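Local coordinates for 3-oxoacyl-[acyl-carrier protein] synthase (Thermus thermophilus, PDB 1UB7) that probably catalyses the condensation of acetyl-CoA with malonyl-ACP, the step that starts bacterial fatty acid synthesis, at residues Ser2-Arg14 with Gly159-Phe173. Residues are numbered along the deposited sequence; the frame is centred on the assembly and turned at random.
Sequences SGILALGAYVPER and GGAAVVGKVREGYGF
Gly3 and Gly165 exchange two backbone hydrogen bonds, Gly3 N to Gly165 O at 2.7 Å and Gly165 N to Gly3 O at 2.9 Å, and Gly8 with Ala161 and Tyr10 with Gly159 repeat this antiparallel pairing. Between the Gly3-Gly165 and Gly8-Ala161 pairs strand 3-10 carries one extra residue: Val163 O takes the N-H of Leu5 while Val163 N donates to Ala6 O. Two residues thus face one, a classic beta bulge with Leu5 in its first position. Val163 N approaches Ala6 O well off the C=O direction, 33° out of the carbonyl plane.

Strand 3-10 is the outermost strand of the five-stranded N-terminal sheet of the thiolase fold, with 158-165 beside it. One face of the pair, carrying Ala6, looks to helix 50-64; Leu7 on the other packs against helix 281-292. After 165 the chain loops back, and Phe173 N donates to Ser2 O at 2.7 Å, tying this sheet to the first strand of the second one.

Apolar contacts cluster at the bulge. With CG anti to its carbonyl carbon (chi1 -50°), Leu5 lays CD1 3.7 Å from Gly165 CA and presses CD2 against Val167 CG1 at a tight 3.4 Å. Val167 CG2 reaches the Ser2-Gly3 peptide.

At Ser2, OG rests 3.5 Å from the methyl Val164 CG1 and hydrogen-bonds to His121 ND1; a water accepts from the backbone Ser2 N and donates to Phe173 O.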
loop_
_atom_site.group_PDB
_atom_site.type_symbol
_atom_site.label_atom_id
_atom_site.label_comp_id
_atom_site.label_asym_id
_atom_site.label_seq_id
_atom_site.Cartn_x
_atom_site.Cartn_y
_atom_site.Cartn_z
ATOM N N SER A 2 -16.475 -8.368 10.806
ATOM C CA SER A 2 -15.310 -9.298 10.768
ATOM C C SER A 2 -14.526 -9.205 12.066
ATOM O O SER A 2 -14.760 -8.314 12.887
ATOM C CB SER A 2 -14.385 -8.951 9.595
ATOM O OG SER A 2 -13.617 -7.795 9.872
ATOM N N GLY A 3 -13.594 -10.135 12.247
ATOM C CA GLY A 3 -12.774 -10.145 13.444
ATOM C C GLY A 3 -11.462 -10.865 13.196
ATOM O O GLY A 3 -11.198 -11.315 12.075
ATOM N N ILE A 4 -10.637 -10.972 14.239
ATOM C CA ILE A 4 -9.349 -11.644 14.143
ATOM C C ILE A 4 -9.461 -13.128 14.480
ATOM O O ILE A 4 -9.715 -13.504 15.618
ATOM C CB ILE A 4 -8.317 -10.966 15.061
ATOM C CG1 ILE A 4 -7.829 -9.683 14.390
ATOM C CG2 ILE A 4 -7.142 -11.904 15.339
ATOM C CD1 ILE A 4 -6.957 -8.830 15.256
ATOM N N LEU A 5 -9.260 -13.967 13.469
ATOM C CA LEU A 5 -9.353 -15.404 13.620
ATOM C C LEU A 5 -8.055 -16.063 14.094
ATOM O O LEU A 5 -8.083 -17.158 14.669
ATOM C CB LEU A 5 -9.768 -16.021 12.287
ATOM C CG LEU A 5 -10.981 -15.429 11.575
ATOM C CD1 LEU A 5 -11.211 -16.194 10.280
ATOM C CD2 LEU A 5 -12.207 -15.489 12.475
ATOM N N ALA A 6 -6.919 -15.420 13.850
ATOM C CA ALA A 6 -5.632 -15.988 14.245
ATOM C C ALA A 6 -4.597 -14.879 14.357
ATOM O O ALA A 6 -4.733 -13.828 13.717
ATOM C CB ALA A 6 -5.173 -17.021 13.213
ATOM N N LEU A 7 -3.559 -15.127 15.155
ATOM C CA LEU A 7 -2.501 -14.144 15.385
ATOM C C LEU A 7 -1.175 -14.832 15.656
ATOM O O LEU A 7 -1.136 -15.929 16.207
ATOM C CB LEU A 7 -2.862 -13.264 16.588
ATOM C CG LEU A 7 -1.776 -12.403 17.255
ATOM C CD1 LEU A 7 -1.469 -11.166 16.405
ATOM C CD2 LEU A 7 -2.257 -11.981 18.642
ATOM N N GLY A 8 -0.093 -14.173 15.261
ATOM C CA GLY A 8 1.245 -14.689 15.483
ATOM C C GLY A 8 2.206 -13.520 15.330
ATOM O O GLY A 8 1.841 -12.515 14.714
ATOM N N ALA A 9 3.419 -13.623 15.881
ATOM C CA ALA A 9 4.410 -12.547 15.766
ATOM C C ALA A 9 5.815 -13.092 15.913
ATOM O O ALA A 9 6.004 -14.234 16.310
ATOM C CB ALA A 9 4.150 -11.450 16.801
ATOM N N TYR A 10 6.804 -12.266 15.601
ATOM C CA TYR A 10 8.198 -12.691 15.644
ATOM C C TYR A 10 9.127 -11.501 15.805
ATOM O O TYR A 10 8.821 -10.406 15.337
ATOM C CB TYR A 10 8.540 -13.392 14.323
ATOM C CG TYR A 10 10.023 -13.635 14.078
ATOM C CD1 TYR A 10 10.646 -14.805 14.528
ATOM C CD2 TYR A 10 10.795 -12.717 13.354
ATOM C CE1 TYR A 10 11.996 -15.057 14.252
ATOM C CE2 TYR A 10 12.143 -12.959 13.073
ATOM C CZ TYR A 10 12.731 -14.132 13.526
ATOM O OH TYR A 10 14.044 -14.402 13.233
ATOM N N VAL A 11 10.249 -11.706 16.485
ATOM C CA VAL A 11 11.251 -10.651 16.616
ATOM C C VAL A 11 12.544 -11.337 16.306
ATOM O O VAL A 11 12.695 -12.525 16.557
ATOM C CB VAL A 11 11.367 -10.046 18.031
ATOM C CG1 VAL A 11 10.285 -9.004 18.247
ATOM C CG2 VAL A 11 11.305 -11.139 19.077
ATOM N N PRO A 12 13.491 -10.613 15.714
ATOM C CA PRO A 12 14.755 -11.287 15.418
ATOM C C PRO A 12 15.403 -11.785 16.720
ATOM O O PRO A 12 15.104 -11.296 17.815
ATOM C CB PRO A 12 15.572 -10.198 14.727
ATOM C CG PRO A 12 14.530 -9.359 14.073
ATOM C CD PRO A 12 13.463 -9.259 15.141
ATOM N N GLU A 13 16.291 -12.760 16.570
ATOM C CA GLU A 13 17.006 -13.394 17.672
ATOM C C GLU A 13 18.043 -12.496 18.360
ATOM O O GLU A 13 18.140 -12.477 19.585
ATOM C CB GLU A 13 17.677 -14.651 17.128
ATOM C CG GLU A 13 18.456 -15.477 18.116
ATOM C CD GLU A 13 19.169 -16.632 17.431
ATOM O OE1 GLU A 13 18.494 -17.417 16.726
ATOM O OE2 GLU A 13 20.403 -16.751 17.593
ATOM N N ARG A 14 18.808 -11.751 17.575
ATOM C CA ARG A 14 19.838 -10.875 18.123
ATOM C C ARG A 14 19.307 -9.690 18.931
ATOM O O ARG A 14 18.539 -8.864 18.426
ATOM C CB ARG A 14 20.736 -10.374 16.989
ATOM C CG ARG A 14 21.739 -9.302 17.376
ATOM C CD ARG A 14 23.107 -9.638 16.780
ATOM N NE ARG A 14 23.885 -8.452 16.415
ATOM C CZ ARG A 14 25.097 -8.491 15.864
ATOM N NH1 ARG A 14 25.681 -9.659 15.615
ATOM N NH2 ARG A 14 25.722 -7.362 15.547
ATOM N N GLY A 159 7.894 -8.485 13.280
ATOM C CA GLY A 159 6.858 -8.931 12.373
ATOM C C GLY A 159 5.673 -9.478 13.141
ATOM O O GLY A 159 5.826 -10.165 14.149
ATOM N N GLY A 160 4.479 -9.152 12.672
ATOM C CA GLY A 160 3.281 -9.636 13.316
ATOM C C GLY A 160 2.273 -9.937 12.225
ATOM O O GLY A 160 2.396 -9.435 11.106
ATOM N N ALA A 161 1.266 -10.739 12.540
ATOM C CA ALA A 161 0.268 -11.090 11.546
ATOM C C ALA A 161 -1.031 -11.553 12.162
ATOM O O ALA A 161 -1.075 -12.110 13.258
ATOM C CB ALA A 161 0.803 -12.182 10.645
ATOM N N ALA A 162 -2.103 -11.343 11.430
ATOM C CA ALA A 162 -3.388 -11.786 11.903
ATOM C C ALA A 162 -4.231 -12.150 10.700
ATOM O O ALA A 162 -4.018 -11.645 9.598
ATOM C CB ALA A 162 -4.055 -10.679 12.702
ATOM N N VAL A 163 -5.184 -13.037 10.900
ATOM C CA VAL A 163 -6.059 -13.386 9.803
ATOM C C VAL A 163 -7.372 -12.725 10.141
ATOM O O VAL A 163 -7.883 -12.901 11.246
ATOM C CB VAL A 163 -6.269 -14.902 9.698
ATOM C CG1 VAL A 163 -7.426 -15.203 8.751
ATOM C CG2 VAL A 163 -5.000 -15.554 9.198
ATOM N N VAL A 164 -7.904 -11.931 9.219
ATOM C CA VAL A 164 -9.184 -11.287 9.473
ATOM C C VAL A 164 -10.270 -12.048 8.707
ATOM O O VAL A 164 -10.100 -12.378 7.526
ATOM C CB VAL A 164 -9.154 -9.795 9.044
ATOM C CG1 VAL A 164 -10.519 -9.179 9.200
ATOM C CG2 VAL A 164 -8.141 -9.037 9.894
ATOM N N GLY A 165 -11.372 -12.345 9.388
ATOM C CA GLY A 165 -12.468 -13.065 8.755
ATOM C C GLY A 165 -13.784 -12.938 9.509
ATOM O O GLY A 165 -13.854 -12.256 10.536
ATOM N N LYS A 166 -14.838 -13.578 9.003
ATOM C CA LYS A 166 -16.135 -13.514 9.676
ATOM C C LYS A 166 -16.049 -14.178 11.043
ATOM O O LYS A 166 -15.490 -15.266 11.166
ATOM C CB LYS A 166 -17.217 -14.227 8.855
ATOM C CG LYS A 166 -17.560 -13.568 7.514
ATOM C CD LYS A 166 -18.430 -12.315 7.656
ATOM C CE LYS A 166 -18.921 -11.846 6.287
ATOM N NZ LYS A 166 -19.938 -10.754 6.358
ATOM N N VAL A 167 -16.582 -13.517 12.069
ATOM C CA VAL A 167 -16.596 -14.086 13.420
ATOM C C VAL A 167 -18.039 -14.166 13.928
ATOM O O VAL A 167 -18.947 -13.530 13.377
ATOM C CB VAL A 167 -15.756 -13.258 14.425
ATOM C CG1 VAL A 167 -14.289 -13.428 14.128
ATOM C CG2 VAL A 167 -16.150 -11.793 14.373
ATOM N N ARG A 168 -18.252 -14.952 14.977
ATOM C CA ARG A 168 -19.589 -15.118 15.525
ATOM C C ARG A 168 -20.282 -13.813 15.919
ATOM O O ARG A 168 -19.636 -12.791 16.209
ATOM C CB ARG A 168 -19.554 -16.090 16.717
ATOM C CG ARG A 168 -19.639 -17.557 16.283
ATOM C CD ARG A 168 -19.581 -18.556 17.439
ATOM N NE ARG A 168 -18.229 -18.718 17.974
ATOM C CZ ARG A 168 -17.778 -18.121 19.073
ATOM N NH1 ARG A 168 -18.570 -17.317 19.774
ATOM N NH2 ARG A 168 -16.529 -18.322 19.471
ATOM N N GLU A 169 -21.611 -13.865 15.892
ATOM C CA GLU A 169 -22.459 -12.737 16.245
ATOM C C GLU A 169 -22.011 -12.192 17.600
ATOM O O GLU A 169 -21.887 -12.946 18.563
ATOM C CB GLU A 169 -23.913 -13.209 16.320
ATOM C CG GLU A 169 -24.915 -12.127 16.686
ATOM C CD GLU A 169 -25.024 -11.056 15.622
ATOM O OE1 GLU A 169 -25.442 -11.383 14.490
ATOM O OE2 GLU A 169 -24.688 -9.889 15.914
ATOM N N GLY A 170 -21.763 -10.886 17.671
ATOM C CA GLY A 170 -21.328 -10.288 18.923
ATOM C C GLY A 170 -19.833 -10.013 19.030
ATOM O O GLY A 170 -19.408 -9.199 19.854
ATOM N N TYR A 171 -19.027 -10.680 18.203
ATOM C CA TYR A 171 -17.579 -10.477 18.241
ATOM C C TYR A 171 -17.056 -9.771 17.000
ATOM O O TYR A 171 -17.765 -9.645 15.990
ATOM C CB TYR A 171 -16.845 -11.813 18.368
ATOM C CG TYR A 171 -17.304 -12.662 19.525
ATOM C CD1 TYR A 171 -18.478 -13.413 19.441
ATOM C CD2 TYR A 171 -16.591 -12.683 20.719
ATOM C CE1 TYR A 171 -18.931 -14.165 20.527
ATOM C CE2 TYR A 171 -17.034 -13.427 21.807
ATOM C CZ TYR A 171 -18.204 -14.165 21.706
ATOM O OH TYR A 171 -18.647 -14.897 22.782
ATOM N N GLY A 172 -15.807 -9.317 17.083
ATOM C CA GLY A 172 -15.186 -8.668 15.951
ATOM C C GLY A 172 -14.984 -7.175 16.068
ATOM O O GLY A 172 -15.088 -6.592 17.151
ATOM N N PHE A 173 -14.686 -6.558 14.929
ATOM C CA PHE A 173 -14.453 -5.125 14.883
ATOM C C PHE A 173 -15.731 -4.310 15.115
ATOM O O PHE A 173 -16.781 -4.576 14.514
ATOM C CB PHE A 173 -13.813 -4.780 13.550
ATOM C CG PHE A 173 -12.369 -5.181 13.465
ATOM C CD1 PHE A 173 -11.408 -4.535 14.248
ATOM C CD2 PHE A 173 -11.964 -6.220 12.621
ATOM C CE1 PHE A 173 -10.067 -4.919 14.191
ATOM C CE2 PHE A 173 -10.627 -6.609 12.561
ATOM C CZ PHE A 173 -9.675 -5.957 13.347
HETATM O O HOH W 1 -17.105 -6.230 12.516
#